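Local coordinates for nucleoporin NUP159 (Saccharomyces cerevisiae, PDB 1XIP), which forms part of the nuclear pore complex and, through this N-terminal beta-propeller domain, tethers the helicase Dbp5 to the pore for mRNA export, at residues S48-V53 with V62-L67; N42-N47 with V93-D98; A341-T346 with L365-N370. All coordinates share one frame; numbering follows the deposited sequence.

Interaction 1: S48-V53 with V62-L67; sequences SKSLFV and VGELQL
F52 lies against G63 in the antiparallel hairpin of strands 51-56 and 59-64, the two middle strands of a four-stranded propeller blade. They are a hydrogen-bonded pair: F52 N donates to G63 O at 3.0 Å, and G63 N returns a bond to F52 O. This is the tight part of the contact. The phenyl ring has CG between the backbone N and the carbonyl carbon (chi1 70°), and the backbone of G63 passes over one face, its N 4.0 Å above the ring centre. A side chain on G63 would run into CZ. At the ring edge, CE2 comes to 3.3 Å from E64 O. An alanine in place of F52 would probably leave the backbone of G63 without the ring face it packs on and E64 O without its edge contact, opening a gap beside G63. On the other face of the sheet V53 and V62 lie side by side, pointing the same way.

Toward S50 the pairing gives way to a looser, wetter end. S50 and L51 both face S46, a G1 beta bulge, while E64 occupies the N-cap position of helix 65-73. L65 N still reaches S50 O, approaching from above the carbonyl plane. The E64 chain, bent at chi2, crosses that of L51 obliquely, OE2 near CD2, and one water bridges the segments, donating to K49 O at 2.9 Å and to E64 OE2.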
ATOM      1  N   SER A  48       8.657  15.056   9.787  1.00 21.59           N
ATOM      2  CA  SER A  48       8.959  15.853  10.979  1.00 21.76           C
ATOM      3  C   SER A  48      10.357  15.574  11.459  1.00 21.91           C
ATOM      4  O   SER A  48      11.064  16.477  11.896  1.00 22.95           O
ATOM      5  CB  SER A  48       7.977  15.542  12.115  1.00 22.09           C
ATOM      6  OG  SER A  48       8.182  14.226  12.612  1.00 22.27           O
ATOM      7  N   LYS A  49      10.751  14.311  11.415  1.00 21.73           N
ATOM      8  CA  LYS A  49      12.090  13.926  11.835  1.00 21.34           C
ATOM      9  C   LYS A  49      13.100  14.042  10.693  1.00 20.73           C
ATOM     10  O   LYS A  49      14.306  14.012  10.925  1.00 20.99           O
ATOM     11  CB  LYS A  49      12.071  12.500  12.367  1.00 21.09           C
ATOM     12  CG  LYS A  49      11.664  12.404  13.777  1.00 22.73           C
ATOM     13  CD  LYS A  49      11.446  10.967  14.168  1.00 26.86           C
ATOM     14  CE  LYS A  49      10.689  10.885  15.466  1.00 29.22           C
ATOM     15  NZ  LYS A  49       9.246  10.771  15.129  1.00 33.56           N
ATOM     16  N   SER A  50      12.597  14.161   9.466  1.00 20.10           N
ATOM     17  CA  SER A  50      13.416  14.082   8.254  1.00 19.83           C
ATOM     18  C   SER A  50      14.187  12.747   8.165  1.00 19.43           C
ATOM     19  O   SER A  50      15.412  12.739   8.024  1.00 20.74           O
ATOM     20  CB  SER A  50      14.371  15.278   8.157  1.00 19.83           C
ATOM     21  OG  SER A  50      14.544  15.675   6.803  1.00 21.39           O
ATOM     22  N   LEU A  51      13.473  11.628   8.263  1.00 18.06           N
ATOM     23  CA  LEU A  51      14.095  10.306   8.221  1.00 16.40           C
ATOM     24  C   LEU A  51      13.306   9.369   7.317  1.00 15.82           C
ATOM     25  O   LEU A  51      12.171   9.664   6.975  1.00 16.14           O
ATOM     26  CB  LEU A  51      14.187   9.699   9.637  1.00 15.97           C
ATOM     27  CG  LEU A  51      14.979  10.376  10.748  1.00 14.07           C
ATOM     28  CD1 LEU A  51      14.852   9.579  11.985  1.00 11.81           C
ATOM     29  CD2 LEU A  51      16.467  10.567  10.418  1.00 14.35           C
ATOM     30  N   PHE A  52      13.924   8.245   6.932  1.00 15.13           N
ATOM     31  CA  PHE A  52      13.232   7.127   6.267  1.00 14.14           C
ATOM     32  C   PHE A  52      13.683   5.796   6.851  1.00 13.90           C
ATOM     33  O   PHE A  52      14.834   5.664   7.304  1.00 13.38           O
ATOM     34  CB  PHE A  52      13.488   7.118   4.759  1.00 14.21           C
ATOM     35  CG  PHE A  52      14.909   6.744   4.382  1.00 13.84           C
ATOM     36  CD1 PHE A  52      15.231   5.420   4.014  1.00 13.54           C
ATOM     37  CD2 PHE A  52      15.918   7.694   4.413  1.00 11.10           C
ATOM     38  CE1 PHE A  52      16.540   5.064   3.699  1.00 11.42           C
ATOM     39  CE2 PHE A  52      17.215   7.349   4.091  1.00 13.32           C
ATOM     40  CZ  PHE A  52      17.529   6.022   3.730  1.00 13.55           C
ATOM     41  N   VAL A  53      12.758   4.839   6.876  1.00 13.26           N
ATOM     42  CA  VAL A  53      13.079   3.429   6.996  1.00 13.26           C
ATOM     43  C   VAL A  53      12.725   2.743   5.704  1.00 13.06           C
ATOM     44  O   VAL A  53      11.718   3.078   5.047  1.00 13.36           O
ATOM     45  CB  VAL A  53      12.200   2.666   8.018  1.00 13.52           C
ATOM     46  CG1 VAL A  53      13.025   2.020   9.049  1.00 13.04           C
ATOM     47  CG2 VAL A  53      11.117   3.519   8.573  1.00 13.63           C
ATOM     48  N   VAL A  62      17.425   2.503   8.735  1.00 13.58           N
ATOM     49  CA  VAL A  62      16.949   3.861   8.997  1.00 13.68           C
ATOM     50  C   VAL A  62      18.029   4.854   8.510  1.00 13.56           C
ATOM     51  O   VAL A  62      19.201   4.635   8.749  1.00 13.31           O
ATOM     52  CB  VAL A  62      16.681   4.035  10.497  1.00 13.60           C
ATOM     53  CG1 VAL A  62      16.287   5.441  10.833  1.00 13.08           C
ATOM     54  CG2 VAL A  62      15.593   3.107  10.911  1.00 15.43           C
ATOM     55  N   GLY A  63      17.629   5.928   7.830  1.00 14.12           N
ATOM     56  CA  GLY A  63      18.588   6.919   7.279  1.00 14.93           C
ATOM     57  C   GLY A  63      18.059   8.363   7.173  1.00 15.50           C
ATOM     58  O   GLY A  63      16.874   8.609   7.340  1.00 15.72           O
ATOM     59  N   GLU A  64      18.945   9.313   6.903  1.00 16.39           N
ATOM     60  CA  GLU A  64      18.557  10.713   6.737  1.00 17.72           C
ATOM     61  C   GLU A  64      17.823  10.950   5.403  1.00 17.98           C
ATOM     62  O   GLU A  64      18.282  10.510   4.342  1.00 18.35           O
ATOM     63  CB  GLU A  64      19.793  11.601   6.799  1.00 18.53           C
ATOM     64  CG  GLU A  64      20.002  12.316   8.132  1.00 23.16           C
ATOM     65  CD  GLU A  64      18.907  13.355   8.456  1.00 30.49           C
ATOM     66  OE1 GLU A  64      18.242  13.911   7.503  1.00 32.36           O
ATOM     67  OE2 GLU A  64      18.706  13.620   9.677  1.00 32.25           O
ATOM     68  N   LEU A  65      16.689  11.647   5.454  1.00 17.89           N
ATOM     69  CA  LEU A  65      15.873  11.892   4.269  1.00 18.07           C
ATOM     70  C   LEU A  65      16.539  12.816   3.244  1.00 18.72           C
ATOM     71  O   LEU A  65      16.523  12.526   2.043  1.00 19.53           O
ATOM     72  CB  LEU A  65      14.525  12.472   4.675  1.00 17.93           C
ATOM     73  CG  LEU A  65      13.196  12.117   3.995  1.00 18.00           C
ATOM     74  CD1 LEU A  65      12.263  13.323   4.094  1.00 16.87           C
ATOM     75  CD2 LEU A  65      13.322  11.643   2.561  1.00 16.42           C
ATOM     76  N   GLN A  66      17.109  13.931   3.695  1.00 18.87           N
ATOM     77  CA  GLN A  66      17.803  14.848   2.777  1.00 19.53           C
ATOM     78  C   GLN A  66      18.899  14.110   2.011  1.00 18.91           C
ATOM     79  O   GLN A  66      19.144  14.400   0.852  1.00 18.25           O
ATOM     80  CB  GLN A  66      18.397  16.045   3.517  1.00 19.82           C
ATOM     81  CG  GLN A  66      18.934  17.163   2.622  1.00 23.31           C
ATOM     82  CD  GLN A  66      17.864  17.782   1.722  1.00 27.74           C
ATOM     83  OE1 GLN A  66      17.974  17.737   0.491  1.00 29.14           O
ATOM     84  NE2 GLN A  66      16.830  18.356   2.335  1.00 29.78           N
ATOM     85  N   LEU A  67      19.533  13.147   2.678  1.00 18.87           N
ATOM     86  CA  LEU A  67      20.584  12.340   2.084  1.00 18.94           C
ATOM     87  C   LEU A  67      20.032  11.475   0.970  1.00 18.74           C
ATOM     88  O   LEU A  67      20.575  11.452  -0.130  1.00 19.38           O
ATOM     89  CB  LEU A  67      21.253  11.468   3.138  1.00 19.10           C
ATOM     90  CG  LEU A  67      22.774  11.518   3.310  1.00 20.19           C
ATOM     91  CD1 LEU A  67      23.465  11.646   1.963  1.00 22.72           C
ATOM     92  CD2 LEU A  67      23.185  12.663   4.233  1.00 20.23           C
TER
HETATM   93  O   HOH W   1      16.986  15.063  10.786  1.00 40.43           O

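Interaction 2: N42-N47 with V93-D98; sequences NLDISN and VCFHGD
D44 OD2 takes the backbone N-H of F95 at 2.9 Å, the one hydrogen bond between residues 42-47 and 93-98. The bond is fairly straight, 160° at the hydrogen, and uses the anti lone pair. With CG anti to the backbone N (chi1 -163°), the carboxylate is carried across to the strand of F95, where OD2 lies 3.2 Å from C94 CA and close to C94 CB. OD1 turns back to its own strand and receives a weak bond from I45 N. The carboxylate thus does the work that backbone carbonyls do inside a sheet, since strands 43-46 and 90-96 run side by side at 22° without any backbone pairing.

Van der Waals contacts add to this bond. S46 CB sits over one face of the F95 ring in a CH-pi contact, 3.8 Å from the centroid and offset toward the rim, while D44 O lies at the ring edge, 3.6 Å from CE1. At the other end V93 CG1 packs on the backbone of L43 and D44, 3.7 Å from L43 N. S46 OG is turned to K49 N, and N42 ND2 bonds V90 O and A55 O. The contact joins the first strands of two successive propeller blades; V53 and L51 of strand 51-56 pack on F95, and strand 337-343 of the ring-closing blade lies against L43 and I45.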
ATOM      1  N   ASN A  42       7.315  -1.685   2.870  1.00 16.23           N
ATOM      2  CA  ASN A  42       8.690  -1.713   3.299  1.00 15.65           C
ATOM      3  C   ASN A  42       9.423  -0.373   3.130  1.00 15.68           C
ATOM      4  O   ASN A  42      10.666  -0.338   2.998  1.00 15.50           O
ATOM      5  CB  ASN A  42       9.406  -2.834   2.567  1.00 15.77           C
ATOM      6  CG  ASN A  42       9.066  -4.198   3.126  1.00 16.09           C
ATOM      7  OD1 ASN A  42       8.055  -4.383   3.795  1.00 17.14           O
ATOM      8  ND2 ASN A  42       9.909  -5.161   2.847  1.00 17.73           N
ATOM      9  N   LEU A  43       8.658   0.722   3.146  1.00 14.88           N
ATOM     10  CA  LEU A  43       9.232   2.059   3.108  1.00 14.37           C
ATOM     11  C   LEU A  43       8.311   3.030   3.802  1.00 14.83           C
ATOM     12  O   LEU A  43       7.108   3.063   3.524  1.00 15.07           O
ATOM     13  CB  LEU A  43       9.457   2.513   1.662  1.00 13.64           C
ATOM     14  CG  LEU A  43       9.805   3.985   1.501  1.00 12.43           C
ATOM     15  CD1 LEU A  43      11.313   4.178   1.685  1.00 14.15           C
ATOM     16  CD2 LEU A  43       9.373   4.505   0.170  1.00 10.00           C
ATOM     17  N   ASP A  44       8.878   3.838   4.684  1.00 15.33           N
ATOM     18  CA  ASP A  44       8.133   4.903   5.347  1.00 16.13           C
ATOM     19  C   ASP A  44       9.003   6.144   5.459  1.00 16.37           C
ATOM     20  O   ASP A  44      10.221   6.057   5.431  1.00 16.48           O
ATOM     21  CB  ASP A  44       7.661   4.476   6.731  1.00 16.31           C
ATOM     22  CG  ASP A  44       6.548   5.378   7.285  1.00 17.85           C
ATOM     23  OD1 ASP A  44       5.930   6.131   6.494  1.00 18.94           O
ATOM     24  OD2 ASP A  44       6.205   5.377   8.498  1.00 19.54           O
ATOM     25  N   ILE A  45       8.358   7.300   5.564  1.00 16.55           N
ATOM     26  CA  ILE A  45       9.058   8.564   5.639  1.00 16.89           C
ATOM     27  C   ILE A  45       8.442   9.363   6.759  1.00 17.29           C
ATOM     28  O   ILE A  45       7.237   9.374   6.930  1.00 17.90           O
ATOM     29  CB  ILE A  45       8.927   9.332   4.315  1.00 16.89           C
ATOM     30  CG1 ILE A  45       9.786   8.668   3.235  1.00 16.76           C
ATOM     31  CG2 ILE A  45       9.261  10.817   4.520  1.00 16.36           C
ATOM     32  CD1 ILE A  45       9.666   9.308   1.847  1.00 17.61           C
ATOM     33  N   SER A  46       9.277   9.999   7.548  1.00 17.82           N
ATOM     34  CA  SER A  46       8.799  10.915   8.553  1.00 18.74           C
ATOM     35  C   SER A  46       9.312  12.289   8.176  1.00 19.43           C
ATOM     36  O   SER A  46      10.518  12.559   8.214  1.00 19.46           O
ATOM     37  CB  SER A  46       9.331  10.515   9.908  1.00 18.74           C
ATOM     38  OG  SER A  46       9.487  11.644  10.712  1.00 20.32           O
ATOM     39  N   ASN A  47       8.387  13.146   7.787  1.00 20.23           N
ATOM     40  CA  ASN A  47       8.713  14.502   7.400  1.00 20.84           C
ATOM     41  C   ASN A  47       9.115  15.400   8.574  1.00 21.35           C
ATOM     42  O   ASN A  47       9.827  16.394   8.376  1.00 21.47           O
ATOM     43  CB  ASN A  47       7.538  15.115   6.639  1.00 20.98           C
ATOM     44  CG  ASN A  47       7.392  14.542   5.248  1.00 21.05           C
ATOM     45  OD1 ASN A  47       8.198  14.816   4.367  1.00 20.99           O
ATOM     46  ND2 ASN A  47       6.366  13.738   5.045  1.00 22.10           N
ATOM     47  N   VAL A  93       7.103  -1.609   7.923  1.00 21.54           N
ATOM     48  CA  VAL A  93       8.102  -0.689   8.425  1.00 22.42           C
ATOM     49  C   VAL A  93       7.375   0.650   8.583  1.00 23.17           C
ATOM     50  O   VAL A  93       6.545   0.996   7.736  1.00 23.35           O
ATOM     51  CB  VAL A  93       9.272  -0.639   7.419  1.00 22.51           C
ATOM     52  CG1 VAL A  93       9.427   0.732   6.746  1.00 23.24           C
ATOM     53  CG2 VAL A  93      10.546  -1.154   8.039  1.00 22.47           C
ATOM     54  N   CYS A  94       7.627   1.371   9.678  1.00 23.86           N
ATOM     55  CA  CYS A  94       6.908   2.622   9.929  1.00 24.92           C
ATOM     56  C   CYS A  94       7.331   3.390  11.180  1.00 24.72           C
ATOM     57  O   CYS A  94       7.686   2.782  12.187  1.00 25.07           O
ATOM     58  CB  CYS A  94       5.397   2.365   9.961  1.00 24.98           C
ATOM     59  SG  CYS A  94       4.669   2.215  11.597  1.00 29.40           S
ATOM     60  N   PHE A  95       7.248   4.724  11.121  1.00 24.23           N
ATOM     61  CA  PHE A  95       7.564   5.569  12.271  1.00 23.98           C
ATOM     62  C   PHE A  95       6.364   5.715  13.172  1.00 24.61           C
ATOM     63  O   PHE A  95       5.248   5.849  12.695  1.00 25.02           O
ATOM     64  CB  PHE A  95       8.042   6.952  11.836  1.00 23.30           C
ATOM     65  CG  PHE A  95       9.331   6.938  11.070  1.00 22.89           C
ATOM     66  CD1 PHE A  95       9.329   6.898   9.675  1.00 23.43           C
ATOM     67  CD2 PHE A  95      10.536   6.963  11.727  1.00 22.34           C
ATOM     68  CE1 PHE A  95      10.515   6.883   8.958  1.00 23.43           C
ATOM     69  CE2 PHE A  95      11.729   6.953  11.026  1.00 23.97           C
ATOM     70  CZ  PHE A  95      11.719   6.916   9.629  1.00 24.59           C
ATOM     71  N   HIS A  96       6.606   5.706  14.481  1.00 25.31           N
ATOM     72  CA  HIS A  96       5.556   5.860  15.482  1.00 25.81           C
ATOM     73  C   HIS A  96       6.132   6.537  16.716  1.00 25.63           C
ATOM     74  O   HIS A  96       6.921   5.943  17.440  1.00 26.04           O
ATOM     75  CB  HIS A  96       4.975   4.492  15.869  1.00 25.92           C
ATOM     76  CG  HIS A  96       3.966   4.555  16.982  1.00 28.75           C
ATOM     77  ND1 HIS A  96       4.244   4.127  18.267  1.00 30.60           N
ATOM     78  CD2 HIS A  96       2.683   5.000  17.003  1.00 30.13           C
ATOM     79  CE1 HIS A  96       3.170   4.296  19.026  1.00 31.62           C
ATOM     80  NE2 HIS A  96       2.210   4.823  18.283  1.00 31.02           N
ATOM     81  N   GLY A  97       5.732   7.773  16.971  1.00 25.39           N
ATOM     82  CA  GLY A  97       6.319   8.510  18.070  1.00 25.33           C
ATOM     83  C   GLY A  97       7.814   8.581  17.852  1.00 25.54           C
ATOM     84  O   GLY A  97       8.268   8.902  16.756  1.00 25.46           O
ATOM     85  N   ASP A  98       8.591   8.241  18.869  1.00 25.79           N
ATOM     86  CA  ASP A  98      10.044   8.253  18.723  1.00 26.01           C
ATOM     87  C   ASP A  98      10.640   6.866  18.432  1.00 24.65           C
ATOM     88  O   ASP A  98      11.769   6.582  18.793  1.00 24.18           O
ATOM     89  CB  ASP A  98      10.686   8.894  19.949  1.00 27.29           C
ATOM     90  CG  ASP A  98      10.662  10.427  19.887  1.00 31.62           C
ATOM     91  OD1 ASP A  98       9.577  11.034  20.113  1.00 35.32           O
ATOM     92  OD2 ASP A  98      11.686  11.108  19.610  1.00 35.92           O
TER

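Interaction 3: A341-T346 with L365-N370; sequences AVDVVT and LVYILN
D343, Y367 and L365 carry most of the buried surface where strand 337-343, the innermost strand of the closing propeller blade, pairs with strand 365-370, the next strand outward. D343 and L365 form one hydrogen-bonded antiparallel pair, D343 N to L365 O at 2.8 Å and L365 N to D343 O at 2.9 Å, and A341 and Y367 form the next, so the backbones are zipped on either side of the V342 and V366 pair.

D343, L365 and Y367 all project from the same face of the sheet. D343 CG is anti to the backbone N (chi1 166°), and the Y367 ring slants across toward it, bringing CE1 to 3.2 Å from D343 CB and placing its hydroxyl at the carboxylate. Y367 OH donates to D343 OD2 at 2.7 Å, on the anti side. The ring and carboxylate planes are 71° apart. T346 OG1 donates to the same oxygen at 2.6 Å, from the syn side. The other oxygen, OD1, accepts V345 N at 3.1 Å in an Asx turn, with a weak bond from T346 N as well. L365 CD1 packs beside the carboxylate, 3.7 Å from OD2, while L65 of helix 65-73 covers D343 and Y367.

R69 of the same helix bonds T346 OG1, bringing a positive group to the threonine hydroxyl. With both oxygens of a buried carboxylate holding donors and that charge nearby, D343 is probably ionised, and its grip would fix both the turn after the strand and the tilt of the tyrosine.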
ATOM      1  N   ALA A 341       5.929   6.056  -0.234  1.00 19.14           N
ATOM      2  CA  ALA A 341       5.859   7.049   0.843  1.00 19.96           C
ATOM      3  C   ALA A 341       5.935   8.476   0.301  1.00 20.56           C
ATOM      4  O   ALA A 341       6.309   8.671  -0.855  1.00 21.29           O
ATOM      5  CB  ALA A 341       6.948   6.799   1.876  1.00 19.75           C
ATOM      6  N   VAL A 342       5.567   9.461   1.123  1.00 21.07           N
ATOM      7  CA  VAL A 342       5.492  10.853   0.662  1.00 22.20           C
ATOM      8  C   VAL A 342       6.428  11.794   1.392  1.00 22.71           C
ATOM      9  O   VAL A 342       6.456  11.847   2.620  1.00 22.32           O
ATOM     10  CB  VAL A 342       4.041  11.428   0.742  1.00 22.69           C
ATOM     11  CG1 VAL A 342       3.952  12.758   0.045  1.00 21.33           C
ATOM     12  CG2 VAL A 342       3.049  10.446   0.104  1.00 22.96           C
ATOM     13  N   ASP A 343       7.167  12.555   0.599  1.00 23.96           N
ATOM     14  CA  ASP A 343       8.161  13.492   1.078  1.00 25.26           C
ATOM     15  C   ASP A 343       7.718  14.908   0.722  1.00 26.57           C
ATOM     16  O   ASP A 343       7.436  15.225  -0.423  1.00 26.48           O
ATOM     17  CB  ASP A 343       9.519  13.137   0.470  1.00 25.02           C
ATOM     18  CG  ASP A 343      10.578  14.235   0.630  1.00 24.71           C
ATOM     19  OD1 ASP A 343      10.480  15.118   1.507  1.00 24.78           O
ATOM     20  OD2 ASP A 343      11.581  14.263  -0.092  1.00 24.99           O
ATOM     21  N   VAL A 344       7.677  15.746   1.743  1.00 28.56           N
ATOM     22  CA  VAL A 344       7.106  17.075   1.681  1.00 30.40           C
ATOM     23  C   VAL A 344       8.133  18.129   2.133  1.00 31.57           C
ATOM     24  O   VAL A 344       7.936  19.311   1.912  1.00 32.33           O
ATOM     25  CB  VAL A 344       5.824  17.106   2.580  1.00 30.18           C
ATOM     26  CG1 VAL A 344       5.647  18.428   3.301  1.00 30.77           C
ATOM     27  CG2 VAL A 344       4.598  16.764   1.761  1.00 30.94           C
ATOM     28  N   VAL A 345       9.245  17.693   2.729  1.00 33.09           N
ATOM     29  CA  VAL A 345      10.138  18.619   3.453  1.00 34.44           C
ATOM     30  C   VAL A 345      11.544  18.882   2.883  1.00 35.02           C
ATOM     31  O   VAL A 345      12.153  19.907   3.223  1.00 35.27           O
ATOM     32  CB  VAL A 345      10.285  18.238   4.958  1.00 34.74           C
ATOM     33  CG1 VAL A 345       8.971  18.494   5.715  1.00 35.18           C
ATOM     34  CG2 VAL A 345      10.784  16.786   5.124  1.00 34.62           C
ATOM     35  N   THR A 346      12.061  17.974   2.044  1.00 35.69           N
ATOM     36  CA  THR A 346      13.412  18.142   1.448  1.00 35.95           C
ATOM     37  C   THR A 346      13.482  19.334   0.469  1.00 36.13           C
ATOM     38  O   THR A 346      12.444  19.815   0.004  1.00 36.20           O
ATOM     39  CB  THR A 346      13.935  16.818   0.766  1.00 35.81           C
ATOM     40  OG1 THR A 346      13.047  16.415  -0.287  1.00 35.65           O
ATOM     41  CG2 THR A 346      13.882  15.669   1.720  1.00 35.57           C
ATOM     42  N   LEU A 365       6.437  14.691  -3.107  1.00 26.64           N
ATOM     43  CA  LEU A 365       7.305  13.734  -3.751  1.00 24.35           C
ATOM     44  C   LEU A 365       6.903  12.359  -3.307  1.00 23.22           C
ATOM     45  O   LEU A 365       6.773  12.107  -2.119  1.00 23.64           O
ATOM     46  CB  LEU A 365       8.772  14.013  -3.419  1.00 23.92           C
ATOM     47  CG  LEU A 365       9.377  15.360  -3.840  1.00 23.17           C
ATOM     48  CD1 LEU A 365      10.880  15.401  -3.557  1.00 22.13           C
ATOM     49  CD2 LEU A 365       9.110  15.697  -5.300  1.00 21.87           C
ATOM     50  N   VAL A 366       6.663  11.481  -4.272  1.00 21.40           N
ATOM     51  CA  VAL A 366       6.343  10.094  -3.994  1.00 19.84           C
ATOM     52  C   VAL A 366       7.596   9.240  -4.185  1.00 19.26           C
ATOM     53  O   VAL A 366       8.170   9.178  -5.289  1.00 19.63           O
ATOM     54  CB  VAL A 366       5.211   9.582  -4.942  1.00 20.07           C
ATOM     55  CG1 VAL A 366       4.790   8.177  -4.576  1.00 19.31           C
ATOM     56  CG2 VAL A 366       4.012  10.530  -4.931  1.00 18.66           C
ATOM     57  N   TYR A 367       8.036   8.609  -3.105  1.00 18.36           N
ATOM     58  CA  TYR A 367       9.144   7.652  -3.151  1.00 17.64           C
ATOM     59  C   TYR A 367       8.556   6.270  -3.302  1.00 17.93           C
ATOM     60  O   TYR A 367       7.610   5.901  -2.545  1.00 17.87           O
ATOM     61  CB  TYR A 367       9.929   7.681  -1.849  1.00 16.92           C
ATOM     62  CG  TYR A 367      10.777   8.903  -1.612  1.00 16.95           C
ATOM     63  CD1 TYR A 367      10.324  10.194  -1.934  1.00 15.95           C
ATOM     64  CD2 TYR A 367      12.033   8.781  -1.021  1.00 16.19           C
ATOM     65  CE1 TYR A 367      11.109  11.306  -1.681  1.00 13.91           C
ATOM     66  CE2 TYR A 367      12.811   9.889  -0.757  1.00 13.91           C
ATOM     67  CZ  TYR A 367      12.352  11.145  -1.087  1.00 13.69           C
ATOM     68  OH  TYR A 367      13.158  12.236  -0.821  1.00 12.67           O
ATOM     69  N   ILE A 368       9.091   5.506  -4.262  1.00 17.38           N
ATOM     70  CA  ILE A 368       8.619   4.141  -4.542  1.00 17.28           C
ATOM     71  C   ILE A 368       9.794   3.159  -4.516  1.00 18.34           C
ATOM     72  O   ILE A 368      10.811   3.391  -5.192  1.00 18.24           O
ATOM     73  CB  ILE A 368       7.890   4.078  -5.923  1.00 17.20           C
ATOM     74  CG1 ILE A 368       6.763   5.139  -6.005  1.00 17.37           C
ATOM     75  CG2 ILE A 368       7.375   2.671  -6.209  1.00 14.98           C
ATOM     76  CD1 ILE A 368       6.007   5.181  -7.320  1.00 14.37           C
ATOM     77  N   LEU A 369       9.650   2.076  -3.731  1.00 19.17           N
ATOM     78  CA  LEU A 369      10.681   1.037  -3.561  1.00 19.78           C
ATOM     79  C   LEU A 369      10.322  -0.283  -4.277  1.00 20.42           C
ATOM     80  O   LEU A 369       9.236  -0.842  -4.068  1.00 20.71           O
ATOM     81  CB  LEU A 369      10.908   0.752  -2.071  1.00 20.10           C
ATOM     82  CG  LEU A 369      12.359   0.697  -1.571  1.00 20.57           C
ATOM     83  CD1 LEU A 369      12.467  -0.139  -0.306  1.00 18.75           C
ATOM     84  CD2 LEU A 369      13.301   0.169  -2.639  1.00 20.99           C
ATOM     85  N   ASN A 370      11.274  -0.772  -5.083  1.00 21.02           N
ATOM     86  CA  ASN A 370      11.204  -2.010  -5.908  1.00 21.19           C
ATOM     87  C   ASN A 370      11.243  -3.308  -5.160  1.00 20.70           C
ATOM     88  O   ASN A 370      11.786  -3.373  -4.068  1.00 20.50           O
ATOM     89  CB  ASN A 370      12.407  -2.079  -6.854  1.00 21.34           C
ATOM     90  CG  ASN A 370      12.089  -1.570  -8.222  1.00 23.48           C
ATOM     91  OD1 ASN A 370      12.926  -1.616  -9.124  1.00 25.88           O
ATOM     92  ND2 ASN A 370      10.866  -1.076  -8.398  1.00 28.23           N
TER

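Overall arrangement
The three contacts meet around strand 43-46 and the start of helix 65-73. Interactions 1 and 2 have centres about 9 Å apart and share a sheet: V53 O takes D44 N at 3.0 Å, K49 NZ reaches G97 O at 2.7 Å, and V53 CG2 touches F95 CE1. Interaction 3, about 11 Å from interaction 1 and 12 Å from interaction 2 between centres, belongs to the blade on the other side. N47 ties it to interaction 2, its OD1 taking V344 N at 2.8 Å, while L65 CD2 of interaction 1 packs 3.4 Å from Y367 OH. Interactions 1 and 3 thus lie within blades, and interaction 2 is a seam between two.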